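Local coordinates for protein polyhedrin (Uranotaenia sapphirina cypovirus, PDB 4ZQX) that builds the crystalline polyhedra that encase cypovirus particles, and carries bound ATP, at residues L29-E34 / K41-A46; L60-D65 / T208-N213; S103-G108 / A162-L167. All blocks are in the same frame, centred on the assembly; numbering follows the deposited sequence.

Interaction 1 of 3, residues L29-E34 / K41-A46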
# COMPACT_ATOMS: atom_id res chain seq x y z
N LEU A 29 5.35 -2.89 15.60
CA LEU A 29 4.20 -2.08 16.03
C LEU A 29 2.94 -2.95 16.01
O LEU A 29 2.60 -3.55 15.00
CB LEU A 29 4.00 -0.89 15.08
CG LEU A 29 2.71 -0.07 15.21
CD1 LEU A 29 2.64 0.66 16.54
CD2 LEU A 29 2.59 0.92 14.06
N VAL A 30 2.27 -3.04 17.15
CA VAL A 30 0.93 -3.62 17.21
C VAL A 30 -0.04 -2.60 17.73
O VAL A 30 0.12 -2.05 18.81
CB VAL A 30 0.87 -4.86 18.12
CG1 VAL A 30 -0.57 -5.39 18.20
CG2 VAL A 30 1.79 -5.94 17.59
N ILE A 31 -1.05 -2.33 16.92
CA ILE A 31 -2.14 -1.45 17.33
C ILE A 31 -3.33 -2.30 17.66
O ILE A 31 -3.70 -3.17 16.88
CB ILE A 31 -2.49 -0.48 16.20
CG1 ILE A 31 -1.25 0.34 15.86
CG2 ILE A 31 -3.67 0.41 16.61
CD1 ILE A 31 -1.39 1.22 14.67
N VAL A 32 -3.91 -2.08 18.84
CA VAL A 32 -5.11 -2.80 19.25
C VAL A 32 -6.27 -1.83 19.46
O VAL A 32 -6.16 -0.89 20.28
CB VAL A 32 -4.89 -3.55 20.58
CG1 VAL A 32 -6.15 -4.34 20.99
CG2 VAL A 32 -3.66 -4.45 20.48
N ALA A 33 -7.36 -2.08 18.75
CA ALA A 33 -8.62 -1.37 18.96
C ALA A 33 -9.55 -2.25 19.78
O ALA A 33 -9.73 -3.41 19.46
CB ALA A 33 -9.27 -1.04 17.60
N GLU A 34 -10.12 -1.69 20.84
CA GLU A 34 -11.07 -2.42 21.68
C GLU A 34 -12.43 -1.72 21.58
O GLU A 34 -12.51 -0.49 21.64
CB GLU A 34 -10.59 -2.49 23.14
CG GLU A 34 -11.49 -3.35 24.05
CD GLU A 34 -10.95 -3.61 25.47
OE1 GLU A 34 -11.78 -3.78 26.39
OE2 GLU A 34 -9.71 -3.67 25.67
N LYS A 41 -9.59 -5.73 17.65
CA LYS A 41 -8.97 -5.86 16.34
C LYS A 41 -7.52 -5.45 16.50
O LYS A 41 -7.24 -4.42 17.10
CB LYS A 41 -9.68 -4.94 15.35
CG LYS A 41 -9.81 -5.48 13.98
CD LYS A 41 -10.84 -4.69 13.16
CE LYS A 41 -10.46 -4.76 11.71
NZ LYS A 41 -11.44 -4.11 10.82
N SER A 42 -6.59 -6.27 16.01
CA SER A 42 -5.17 -5.92 16.09
C SER A 42 -4.58 -5.77 14.69
O SER A 42 -4.97 -6.48 13.78
CB SER A 42 -4.36 -6.93 16.89
OG SER A 42 -4.35 -8.19 16.25
N PHE A 43 -3.64 -4.84 14.56
CA PHE A 43 -2.98 -4.53 13.31
C PHE A 43 -1.49 -4.57 13.59
O PHE A 43 -1.02 -3.88 14.50
CB PHE A 43 -3.33 -3.11 12.83
CG PHE A 43 -4.83 -2.85 12.70
CD1 PHE A 43 -5.58 -2.48 13.80
CD2 PHE A 43 -5.47 -2.96 11.46
CE1 PHE A 43 -6.95 -2.22 13.68
CE2 PHE A 43 -6.84 -2.71 11.34
CZ PHE A 43 -7.58 -2.34 12.46
N HIS A 44 -0.76 -5.38 12.84
CA HIS A 44 0.70 -5.49 13.00
C HIS A 44 1.48 -4.93 11.82
O HIS A 44 1.19 -5.28 10.67
CB HIS A 44 1.12 -6.94 13.21
CG HIS A 44 2.61 -7.11 13.22
ND1 HIS A 44 3.31 -7.58 12.14
CD2 HIS A 44 3.53 -6.80 14.17
CE1 HIS A 44 4.60 -7.58 12.42
NE2 HIS A 44 4.76 -7.10 13.64
N PHE A 45 2.48 -4.10 12.12
CA PHE A 45 3.37 -3.53 11.11
C PHE A 45 4.80 -3.71 11.59
O PHE A 45 5.05 -3.69 12.79
CB PHE A 45 3.16 -2.02 10.94
CG PHE A 45 1.77 -1.63 10.54
CD1 PHE A 45 0.79 -1.44 11.51
CD2 PHE A 45 1.44 -1.42 9.21
CE1 PHE A 45 -0.50 -1.07 11.15
CE2 PHE A 45 0.15 -1.06 8.84
CZ PHE A 45 -0.82 -0.87 9.81
N ALA A 46 5.73 -3.82 10.66
CA ALA A 46 7.15 -3.92 11.02
C ALA A 46 8.04 -3.39 9.91
O ALA A 46 7.73 -3.52 8.73
CB ALA A 46 7.51 -5.37 11.32
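Leu29 meets Phe45 with CG anti to its backbone N (chi1 170°), while Phe45 CG stands beside its own backbone N (chi1 -59°). The two side chains lie side by side and point the same way. Leu29 CD2 touches Phe45 CD1 at 3.9 Å. Ile31 CD1 comes to 4.3 Å from Phe45 CE1, so this ring has aliphatic contacts from two residues of the facing strand. Next along the same face, Ile31 and Phe43 pack more loosely, CB to CB at 4.4 Å.

The backbones form a beta hairpin, with strand directions at 165°. Leu29 with Phe45, Ile31 with Phe43 and Ala33 with Lys41 are its hydrogen-bonded pairs. Each is closed by two backbone bonds, such as Phe45 N to Leu29 O at 2.9 Å. Between them, the CA of Val30 makes a CH···O contact to Phe43 O at 3.3 Å.

Val30 and His44 share the other face with Val32 and Ser42. Val30 CG2 reaches the edge of the His44 ring in its plane, 3.9 Å from CD2. Glu28 OE1 holds His44 NE2 by a hydrogen bond, and Tyr133 of the second subunit meets the same ring. The end of the Lys41 side chain leads away from the facing strand, and its NZ bonds to Glu59 O.

Interaction 2 of 3, residues L60-D65 / T208-N213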
# COMPACT_ATOMS: atom_id res chain seq x y z
N LEU A 60 -10.85 0.73 10.82
CA LEU A 60 -10.85 0.79 12.27
C LEU A 60 -12.21 0.51 12.88
O LEU A 60 -12.33 0.38 14.09
CB LEU A 60 -10.40 2.18 12.75
CG LEU A 60 -8.96 2.39 13.22
CD1 LEU A 60 -8.82 3.80 13.78
CD2 LEU A 60 -8.52 1.35 14.23
N MET A 61 -13.24 0.42 12.05
CA MET A 61 -14.56 0.06 12.56
C MET A 61 -14.59 -1.43 12.88
O MET A 61 -13.91 -2.21 12.22
CB MET A 61 -15.63 0.37 11.50
CG MET A 61 -15.66 1.80 11.03
SD MET A 61 -16.35 2.90 12.26
CE MET A 61 -18.08 2.66 11.90
N TRP A 62 -15.36 -1.83 13.88
CA TRP A 62 -15.64 -3.24 14.05
C TRP A 62 -16.56 -3.63 12.91
O TRP A 62 -17.67 -3.11 12.79
CB TRP A 62 -16.28 -3.54 15.40
CG TRP A 62 -16.60 -4.97 15.55
CD1 TRP A 62 -17.82 -5.55 15.50
CD2 TRP A 62 -15.65 -6.04 15.75
NE1 TRP A 62 -17.71 -6.92 15.66
CE2 TRP A 62 -16.39 -7.24 15.82
CE3 TRP A 62 -14.26 -6.08 15.88
CZ2 TRP A 62 -15.77 -8.48 16.01
CZ3 TRP A 62 -13.65 -7.31 16.08
CH2 TRP A 62 -14.41 -8.49 16.14
N ASP A 63 -16.09 -4.55 12.08
CA ASP A 63 -16.70 -4.78 10.76
C ASP A 63 -17.36 -6.15 10.57
O ASP A 63 -17.57 -6.60 9.43
CB ASP A 63 -15.66 -4.50 9.67
CG ASP A 63 -14.35 -5.24 9.88
OD1 ASP A 63 -14.08 -5.74 10.99
OD2 ASP A 63 -13.58 -5.30 8.91
N ILE A 64 -17.74 -6.78 11.67
CA ILE A 64 -18.38 -8.09 11.63
C ILE A 64 -19.84 -7.94 11.99
O ILE A 64 -20.19 -7.33 13.01
CB ILE A 64 -17.68 -9.07 12.59
CG1 ILE A 64 -16.16 -9.02 12.37
CG2 ILE A 64 -18.21 -10.49 12.42
CD1 ILE A 64 -15.71 -9.23 10.92
N ASP A 65 -20.70 -8.52 11.15
CA ASP A 65 -22.15 -8.43 11.33
C ASP A 65 -22.72 -9.82 11.12
O ASP A 65 -22.70 -10.35 10.00
CB ASP A 65 -22.76 -7.44 10.34
CG ASP A 65 -24.25 -7.22 10.55
OD1 ASP A 65 -24.73 -7.37 11.70
OD2 ASP A 65 -24.92 -6.88 9.56
N THR A 208 -3.74 -8.30 10.03
CA THR A 208 -4.90 -7.86 10.79
C THR A 208 -5.56 -9.09 11.38
O THR A 208 -5.77 -10.09 10.68
CB THR A 208 -5.94 -7.15 9.88
OG1 THR A 208 -5.33 -6.01 9.27
CG2 THR A 208 -7.18 -6.71 10.67
N GLN A 209 -5.91 -9.02 12.67
CA GLN A 209 -6.62 -10.12 13.33
C GLN A 209 -7.80 -9.60 14.12
O GLN A 209 -7.79 -8.46 14.61
CB GLN A 209 -5.67 -10.90 14.25
CG GLN A 209 -4.63 -11.72 13.50
CD GLN A 209 -3.58 -12.32 14.43
OE1 GLN A 209 -2.86 -11.60 15.11
NE2 GLN A 209 -3.50 -13.64 14.47
N TRP A 210 -8.81 -10.45 14.24
CA TRP A 210 -10.04 -10.16 14.96
C TRP A 210 -10.15 -11.11 16.14
O TRP A 210 -9.89 -12.30 16.00
CB TRP A 210 -11.25 -10.43 14.06
CG TRP A 210 -11.42 -9.49 12.92
CD1 TRP A 210 -12.31 -8.46 12.84
CD2 TRP A 210 -10.71 -9.50 11.67
NE1 TRP A 210 -12.20 -7.83 11.63
CE2 TRP A 210 -11.23 -8.45 10.89
CE3 TRP A 210 -9.70 -10.30 11.15
CZ2 TRP A 210 -10.76 -8.16 9.62
CZ3 TRP A 210 -9.22 -10.01 9.86
CH2 TRP A 210 -9.76 -8.95 9.11
N PHE A 211 -10.53 -10.59 17.30
CA PHE A 211 -10.74 -11.41 18.50
C PHE A 211 -12.05 -11.01 19.18
O PHE A 211 -12.43 -9.83 19.18
CB PHE A 211 -9.58 -11.23 19.48
CG PHE A 211 -8.23 -11.54 18.89
CD1 PHE A 211 -7.73 -12.84 18.91
CD2 PHE A 211 -7.47 -10.55 18.33
CE1 PHE A 211 -6.48 -13.12 18.36
CE2 PHE A 211 -6.22 -10.83 17.78
CZ PHE A 211 -5.73 -12.12 17.80
N ASP A 212 -12.74 -11.98 19.76
CA ASP A 212 -14.03 -11.68 20.40
C ASP A 212 -13.87 -11.09 21.79
O ASP A 212 -14.79 -10.43 22.29
CB ASP A 212 -14.93 -12.92 20.46
CG ASP A 212 -15.53 -13.23 19.12
OD1 ASP A 212 -16.30 -12.40 18.64
OD2 ASP A 212 -15.23 -14.28 18.53
N ASN A 213 -12.71 -11.29 22.40
CA ASN A 213 -12.43 -10.72 23.71
C ASN A 213 -10.94 -10.58 23.92
O ASN A 213 -10.15 -11.18 23.20
CB ASN A 213 -13.09 -11.54 24.84
CG ASN A 213 -12.65 -13.01 24.85
OD1 ASN A 213 -11.46 -13.32 24.96
ND2 ASN A 213 -13.63 -13.93 24.76
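Trp62 and Trp210 have the closest CA atoms of the two segments, 8.9 Å apart. No backbone hydrogen bond crosses this gap. Residues 208-211 are extended strand, whereas 60-65 is mostly loop and enters a short strand only at Ile64. Side chains therefore make the contact, and most of them converge on the indole of Trp210.

Trp210 NE1 donates a hydrogen bond to Asp63 OD1 at 2.9 Å. The bond is nearly straight, 167° at the hydrogen, and lies close to the indole plane. It meets OD1 on the syn side, slightly out of the carboxylate plane. The carboxylate and ring planes are only 21° apart. The first torsion of Asp63 puts CG between its backbone N and carbonyl carbon. Lys41 NZ also reaches OD1 as a salt bridge, and Gln69 NE2 bonds to OD2. These partners satisfy the buried group and would favour its charged form.

Trp62 and Trp210 form an offset edge-to-face pair. The five-membered ring of Trp210 turns its edge toward the face of the six-membered ring of Trp62, with planes at 67° and CZ3 of Trp62 3.7 Å from CD1 of Trp210. Ile64 touches both indoles. Its CG1 lies over the rim of one face of Trp62, and its CD1 is 3.8 Å from Trp210 NE1. Tyr73 of the second subunit meets Trp210 edge-to-face.

Strand 207-211 is an outermost strand of the large sheet within this chain and pairs with strand 40-47, while helix 214-225 packs on Phe211 and helix 72-83 touches Asp63 through Leu75.

Interaction 3 of 3, residues S103-G108 / A162-L167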
# COMPACT_ATOMS: atom_id res chain seq x y z
N SER A 103 -4.71 1.13 21.80
CA SER A 103 -3.45 0.83 22.44
C SER A 103 -2.40 0.65 21.37
O SER A 103 -2.62 -0.08 20.41
CB SER A 103 -3.56 -0.47 23.24
OG SER A 103 -4.60 -0.38 24.18
N PHE A 104 -1.25 1.29 21.56
CA PHE A 104 -0.14 1.24 20.61
C PHE A 104 1.05 0.61 21.31
O PHE A 104 1.57 1.18 22.25
CB PHE A 104 0.24 2.66 20.15
CG PHE A 104 -0.85 3.37 19.40
CD1 PHE A 104 -1.87 4.01 20.08
CD2 PHE A 104 -0.85 3.39 18.02
CE1 PHE A 104 -2.87 4.64 19.39
CE2 PHE A 104 -1.85 4.02 17.34
CZ PHE A 104 -2.86 4.65 18.03
N TYR A 105 1.47 -0.56 20.83
CA TYR A 105 2.59 -1.30 21.41
C TYR A 105 3.78 -1.24 20.46
O TYR A 105 3.68 -1.67 19.33
CB TYR A 105 2.16 -2.74 21.67
CG TYR A 105 1.16 -2.84 22.79
CD1 TYR A 105 1.56 -2.74 24.11
CD2 TYR A 105 -0.20 -3.00 22.53
CE1 TYR A 105 0.66 -2.79 25.15
CE2 TYR A 105 -1.11 -3.08 23.57
CZ TYR A 105 -0.67 -2.97 24.88
OH TYR A 105 -1.55 -3.03 25.96
N LEU A 106 4.90 -0.69 20.94
CA LEU A 106 6.11 -0.54 20.13
C LEU A 106 7.25 -1.33 20.75
O LEU A 106 7.49 -1.22 21.96
CB LEU A 106 6.53 0.94 20.04
CG LEU A 106 5.71 1.89 19.16
CD1 LEU A 106 4.32 2.14 19.73
CD2 LEU A 106 6.45 3.22 18.99
N ARG A 107 7.96 -2.11 19.94
CA ARG A 107 9.04 -2.93 20.49
C ARG A 107 10.22 -2.94 19.54
O ARG A 107 10.07 -3.27 18.37
CB ARG A 107 8.57 -4.37 20.75
CG ARG A 107 9.53 -5.19 21.61
CD ARG A 107 9.25 -6.71 21.54
NE ARG A 107 9.97 -7.43 22.59
CZ ARG A 107 11.23 -7.85 22.51
NH1 ARG A 107 11.93 -7.65 21.41
NH2 ARG A 107 11.78 -8.48 23.54
N GLY A 108 11.39 -2.61 20.05
CA GLY A 108 12.59 -2.65 19.26
C GLY A 108 13.47 -1.43 19.39
O GLY A 108 13.38 -0.69 20.38
N ALA A 162 4.45 1.62 25.37
CA ALA A 162 3.11 1.71 24.84
C ALA A 162 2.52 3.10 25.01
O ALA A 162 3.02 3.92 25.78
CB ALA A 162 2.22 0.69 25.53
N TRP A 163 1.46 3.36 24.26
CA TRP A 163 0.69 4.60 24.40
C TRP A 163 -0.80 4.28 24.30
O TRP A 163 -1.19 3.40 23.53
CB TRP A 163 1.13 5.65 23.36
CG TRP A 163 0.50 7.00 23.60
CD1 TRP A 163 0.79 7.87 24.61
CD2 TRP A 163 -0.54 7.62 22.83
NE1 TRP A 163 0.00 8.99 24.51
CE2 TRP A 163 -0.82 8.87 23.42
CE3 TRP A 163 -1.25 7.25 21.67
CZ2 TRP A 163 -1.79 9.74 22.93
CZ3 TRP A 163 -2.21 8.12 21.17
CH2 TRP A 163 -2.47 9.36 21.80
N TYR A 164 -1.63 4.97 25.09
CA TYR A 164 -3.06 4.67 25.17
C TYR A 164 -3.87 5.91 24.95
O TYR A 164 -3.47 6.99 25.35
CB TYR A 164 -3.43 4.10 26.54
CG TYR A 164 -2.66 2.86 26.86
CD1 TYR A 164 -3.10 1.61 26.44
CD2 TYR A 164 -1.46 2.93 27.55
CE1 TYR A 164 -2.38 0.48 26.72
CE2 TYR A 164 -0.73 1.80 27.82
CZ TYR A 164 -1.19 0.57 27.40
OH TYR A 164 -0.46 -0.57 27.66
N VAL A 165 -5.02 5.76 24.30
CA VAL A 165 -5.94 6.88 24.12
C VAL A 165 -7.38 6.38 24.11
O VAL A 165 -7.70 5.34 23.56
CB VAL A 165 -5.63 7.70 22.82
CG1 VAL A 165 -5.87 6.88 21.55
CG2 VAL A 165 -6.48 8.96 22.77
N GLU A 166 -8.23 7.14 24.78
CA GLU A 166 -9.66 6.90 24.81
C GLU A 166 -10.31 7.77 23.74
O GLU A 166 -10.03 8.97 23.65
CB GLU A 166 -10.20 7.28 26.20
CG GLU A 166 -11.62 6.92 26.45
CD GLU A 166 -12.07 7.26 27.87
OE1 GLU A 166 -11.28 7.84 28.66
OE2 GLU A 166 -13.21 6.94 28.21
N LEU A 167 -11.16 7.17 22.93
CA LEU A 167 -11.86 7.89 21.88
C LEU A 167 -13.17 8.45 22.42
O LEU A 167 -13.61 8.07 23.50
CB LEU A 167 -12.12 6.98 20.67
CG LEU A 167 -10.86 6.50 19.96
CD1 LEU A 167 -11.24 5.82 18.65
CD2 LEU A 167 -9.85 7.63 19.70
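Phe104 and Trp163 form a hydrogen-bonded pair of two antiparallel strands, whose directions differ by 172°, with Phe104 N donating to Trp163 O at 2.9 Å and Trp163 N returning a bond to Phe104 O.

The side chains of Phe104 and Trp163 run side by side on one face of the sheet. Their rings are oblique, with planes at 43°. Phe104 CD1 lies 3.7 Å from Trp163 CE3. Phe104 CD1 also passes near Trp163 O, which sits at the ring edge in its plane.

Ser103, Tyr105, Ala162 and Tyr164 occupy the other face. Tyr164 CG is anti to the carbonyl carbon (chi1 -58°). Ser103 OG lies at the edge of the Tyr164 ring, 3.4 Å from CD1. The Tyr164 hydroxyl donates to Tyr105 OH at 3.2 Å. Tyr105 OH also accepts from Leu230 N, so this oxygen takes two hydrogen bonds. Ala162 CB packs against Tyr105 CD1 at 3.8 Å.

Phe104 faces Ile174 and Val176 of strand 173-179 and two isoleucines of strand 116-120, in the manner of two stacked antiparallel sheets. Leu152 and Leu230, both of the ATP pocket, pack against the tyrosine face. The Tyr164 side chain is about 8 Å from the bound ATP, consistent with a second-shell place.

How the interactions relate
From the N terminus, interaction 1 comes first and closes a short hairpin loop before the other contacts begin. Residues 60-65 then open interaction 2, which closes only at 208-213. Interaction 3 both opens and closes within that long excursion, so it is enclosed by interaction 2 and no two contacts cross. All three reach the same six-stranded antiparallel sheet. Strand 27-34 pairs with strand 101-107 and links interaction 1 to interaction 3. Strand 40-47 pairs with strand 207-211 and links interaction 1 to interaction 2. Interactions 2 and 3 do not touch, and their centres are about 18 Å apart. Interaction 2 ties the sheet to the loop after helix 57-60.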